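Local structure of TSSL (Francisella novicida, 4ACK) at residues A[59-67]-A[99-110]. The protein probably serves as a structural component of the membrane-bound part of the type VI secretion system, as a member of the DotU (TssL) family. Sequence-based numbering, arbitrary orientation.
Sequences KYIVFPLLA and GGEYVFEITDNI
N109 donates an N-H of its side-chain amide, ND2, to the phenol oxygen OH of Y60 over 2.9 Å, a fairly straight bond with an N-H...O angle of 152°, although the oxygen sits somewhat off the amide plane. Y60 is the knob of this end of the contact. Its ring lodges among Y102, I106, N109 and I110, with CG2 of I106 over one face, 4.3 Å from the ring centre in a CH-pi contact, and CG2 of I110 against CD2 of Y60. The phenol OH of Y102 comes to the edge of the Y60 ring, near its plane. The same hydroxyl is the acceptor for K59, whose NZ lies 3.0 Å from Y102 OH; the lysine chain runs out extended and then bends at its third torsion to bring the amine there. One turn on, F63 is the second knob, set between G99, Y102, V103 and I106. CB of F63 points toward the other helix, and with CG anti to the backbone N the ring takes the edge of Y102 on one face, a T-shaped pair with planes at 78°. R96 makes a cation-pi contact with Y102 and also touches F63. At the far end the backbones draw close: CA of A67 and CA of G99 are 5.3 Å apart, and F63 CE1 packs directly on G99 CA at 3.6 Å. At this same end CG2 of V103 packs on CB of A67 at 3.7 Å and on P64, where the helix is kinked. The segments run roughly antiparallel, their axes at 148° and 9.6 Å apart at the closest. This is knobs-into-holes packing of helices 55-79 and 99-112 within the buried core of the all-helical DotU domain.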
# COMPACT_ATOMS: atom_id res chain seq x y z
N LYS A 59 -7.50 4.96 -7.25
CA LYS A 59 -6.47 3.93 -7.49
C LYS A 59 -5.06 4.34 -7.05
O LYS A 59 -4.34 3.53 -6.48
CB LYS A 59 -6.48 3.46 -8.95
CG LYS A 59 -5.26 2.56 -9.34
CD LYS A 59 -5.44 2.03 -10.78
CE LYS A 59 -4.98 3.16 -11.77
NZ LYS A 59 -4.83 2.63 -13.10
N TYR A 60 -4.65 5.57 -7.30
CA TYR A 60 -3.32 5.94 -6.91
C TYR A 60 -3.10 5.90 -5.39
O TYR A 60 -1.97 5.90 -4.90
CB TYR A 60 -2.98 7.32 -7.44
CG TYR A 60 -2.64 7.37 -8.92
CD1 TYR A 60 -2.79 6.25 -9.76
CD2 TYR A 60 -2.21 8.57 -9.48
CE1 TYR A 60 -2.46 6.31 -11.09
CE2 TYR A 60 -1.88 8.65 -10.83
CZ TYR A 60 -2.00 7.53 -11.62
OH TYR A 60 -1.63 7.66 -12.93
N ILE A 61 -4.19 5.98 -4.64
CA ILE A 61 -4.07 6.05 -3.20
C ILE A 61 -4.22 4.61 -2.70
O ILE A 61 -3.44 4.21 -1.90
CB ILE A 61 -5.21 6.92 -2.62
CG1 ILE A 61 -4.95 8.38 -2.94
CG2 ILE A 61 -5.38 6.70 -1.07
CD1 ILE A 61 -6.28 9.18 -2.90
N VAL A 62 -5.19 3.85 -3.21
CA VAL A 62 -5.46 2.53 -2.67
C VAL A 62 -4.52 1.41 -3.25
O VAL A 62 -4.19 0.47 -2.56
CB VAL A 62 -6.93 2.16 -2.90
CG1 VAL A 62 -7.29 0.64 -2.51
CG2 VAL A 62 -7.84 3.18 -2.15
N PHE A 63 -4.16 1.48 -4.53
CA PHE A 63 -3.28 0.40 -5.05
C PHE A 63 -1.94 0.24 -4.26
O PHE A 63 -1.55 -0.86 -3.94
CB PHE A 63 -2.98 0.60 -6.52
CG PHE A 63 -2.13 -0.49 -7.09
CD1 PHE A 63 -0.73 -0.43 -6.97
CD2 PHE A 63 -2.73 -1.60 -7.67
CE1 PHE A 63 0.07 -1.48 -7.50
CE2 PHE A 63 -1.93 -2.67 -8.20
CZ PHE A 63 -0.56 -2.60 -8.10
N PRO A 64 -1.23 1.34 -3.98
CA PRO A 64 0.02 1.18 -3.29
C PRO A 64 -0.15 0.60 -1.89
O PRO A 64 0.79 -0.02 -1.39
CB PRO A 64 0.55 2.62 -3.17
CG PRO A 64 -0.07 3.33 -4.39
CD PRO A 64 -1.43 2.72 -4.47
N LEU A 65 -1.28 0.87 -1.23
CA LEU A 65 -1.50 0.34 0.10
C LEU A 65 -1.69 -1.13 -0.01
O LEU A 65 -1.15 -1.88 0.80
CB LEU A 65 -2.72 1.00 0.79
CG LEU A 65 -3.11 0.40 2.13
CD1 LEU A 65 -1.94 0.71 3.07
CD2 LEU A 65 -4.44 1.07 2.58
N LEU A 66 -2.44 -1.58 -1.00
CA LEU A 66 -2.58 -3.02 -1.25
C LEU A 66 -1.27 -3.74 -1.60
O LEU A 66 -1.07 -4.93 -1.21
CB LEU A 66 -3.52 -3.30 -2.40
CG LEU A 66 -4.91 -2.67 -2.35
CD1 LEU A 66 -5.75 -3.16 -3.52
CD2 LEU A 66 -5.62 -2.93 -1.04
N ALA A 67 -0.46 -3.09 -2.42
CA ALA A 67 0.84 -3.61 -2.79
C ALA A 67 1.77 -3.69 -1.56
O ALA A 67 2.57 -4.64 -1.44
CB ALA A 67 1.47 -2.72 -3.84
N GLY A 99 2.70 -4.83 -8.64
CA GLY A 99 2.85 -3.74 -7.65
C GLY A 99 4.23 -3.25 -7.27
O GLY A 99 4.43 -2.06 -7.07
N GLY A 100 5.22 -4.14 -7.19
CA GLY A 100 6.59 -3.69 -6.92
C GLY A 100 7.19 -2.68 -7.93
O GLY A 100 8.07 -1.83 -7.60
N GLU A 101 6.73 -2.79 -9.16
CA GLU A 101 6.96 -1.76 -10.22
C GLU A 101 5.89 -0.67 -10.31
O GLU A 101 6.22 0.50 -10.43
CB GLU A 101 7.04 -2.47 -11.61
CG GLU A 101 8.39 -3.23 -11.66
CD GLU A 101 8.67 -4.05 -12.90
OE1 GLU A 101 7.74 -4.27 -13.72
OE2 GLU A 101 9.86 -4.46 -13.03
N TYR A 102 4.63 -1.05 -10.31
CA TYR A 102 3.57 -0.11 -10.62
C TYR A 102 3.45 1.02 -9.55
O TYR A 102 3.18 2.20 -9.85
CB TYR A 102 2.24 -0.85 -10.88
CG TYR A 102 1.16 0.08 -11.40
CD1 TYR A 102 1.40 0.94 -12.47
CD2 TYR A 102 -0.10 0.15 -10.77
CE1 TYR A 102 0.37 1.82 -12.93
CE2 TYR A 102 -1.09 1.00 -11.20
CZ TYR A 102 -0.86 1.84 -12.28
OH TYR A 102 -1.88 2.67 -12.71
N VAL A 103 3.75 0.70 -8.29
CA VAL A 103 3.80 1.79 -7.26
C VAL A 103 4.77 2.88 -7.66
O VAL A 103 4.52 4.07 -7.42
CB VAL A 103 4.19 1.20 -5.88
CG1 VAL A 103 4.67 2.29 -4.88
CG2 VAL A 103 3.09 0.30 -5.35
N PHE A 104 5.92 2.52 -8.23
CA PHE A 104 6.87 3.60 -8.60
C PHE A 104 6.47 4.27 -9.90
O PHE A 104 6.75 5.47 -10.10
CB PHE A 104 8.33 3.12 -8.59
CG PHE A 104 8.76 2.65 -7.23
CD1 PHE A 104 9.13 3.56 -6.26
CD2 PHE A 104 8.71 1.28 -6.92
CE1 PHE A 104 9.48 3.13 -4.96
CE2 PHE A 104 9.07 0.84 -5.68
CZ PHE A 104 9.47 1.77 -4.67
N GLU A 105 5.70 3.56 -10.70
CA GLU A 105 5.03 4.24 -11.81
C GLU A 105 4.00 5.27 -11.31
O GLU A 105 3.99 6.41 -11.78
CB GLU A 105 4.33 3.27 -12.75
CG GLU A 105 3.95 4.01 -14.05
CD GLU A 105 3.21 3.09 -15.02
OE1 GLU A 105 3.56 1.92 -15.08
OE2 GLU A 105 2.27 3.55 -15.70
N ILE A 106 3.13 4.88 -10.38
CA ILE A 106 2.25 5.87 -9.69
C ILE A 106 3.03 7.05 -9.13
O ILE A 106 2.64 8.24 -9.35
CB ILE A 106 1.46 5.19 -8.57
CG1 ILE A 106 0.48 4.25 -9.26
CG2 ILE A 106 0.78 6.26 -7.61
CD1 ILE A 106 -0.26 3.26 -8.32
N THR A 107 4.13 6.74 -8.45
CA THR A 107 4.92 7.76 -7.81
C THR A 107 5.51 8.74 -8.86
O THR A 107 5.44 9.96 -8.65
CB THR A 107 6.03 7.15 -6.95
OG1 THR A 107 5.42 6.23 -5.98
CG2 THR A 107 6.86 8.22 -6.23
N ASP A 108 6.05 8.20 -9.99
CA ASP A 108 6.44 9.04 -11.13
C ASP A 108 5.31 9.98 -11.54
O ASP A 108 5.53 11.13 -11.75
CB ASP A 108 6.82 8.19 -12.37
CG ASP A 108 8.10 7.39 -12.17
OD1 ASP A 108 8.96 7.79 -11.37
OD2 ASP A 108 8.20 6.30 -12.77
N ASN A 109 4.11 9.46 -11.71
CA ASN A 109 3.02 10.28 -12.14
C ASN A 109 2.68 11.41 -11.17
O ASN A 109 2.69 12.58 -11.58
CB ASN A 109 1.82 9.43 -12.42
CG ASN A 109 2.04 8.49 -13.63
OD1 ASN A 109 3.04 8.60 -14.34
ND2 ASN A 109 1.08 7.58 -13.87
N ILE A 110 2.48 11.09 -9.89
CA ILE A 110 2.13 12.15 -8.92
C ILE A 110 3.27 13.10 -8.72
O ILE A 110 3.05 14.24 -8.34
CB ILE A 110 1.64 11.60 -7.58
CG1 ILE A 110 2.77 11.02 -6.71
CG2 ILE A 110 0.53 10.62 -7.84
CD1 ILE A 110 2.20 10.46 -5.32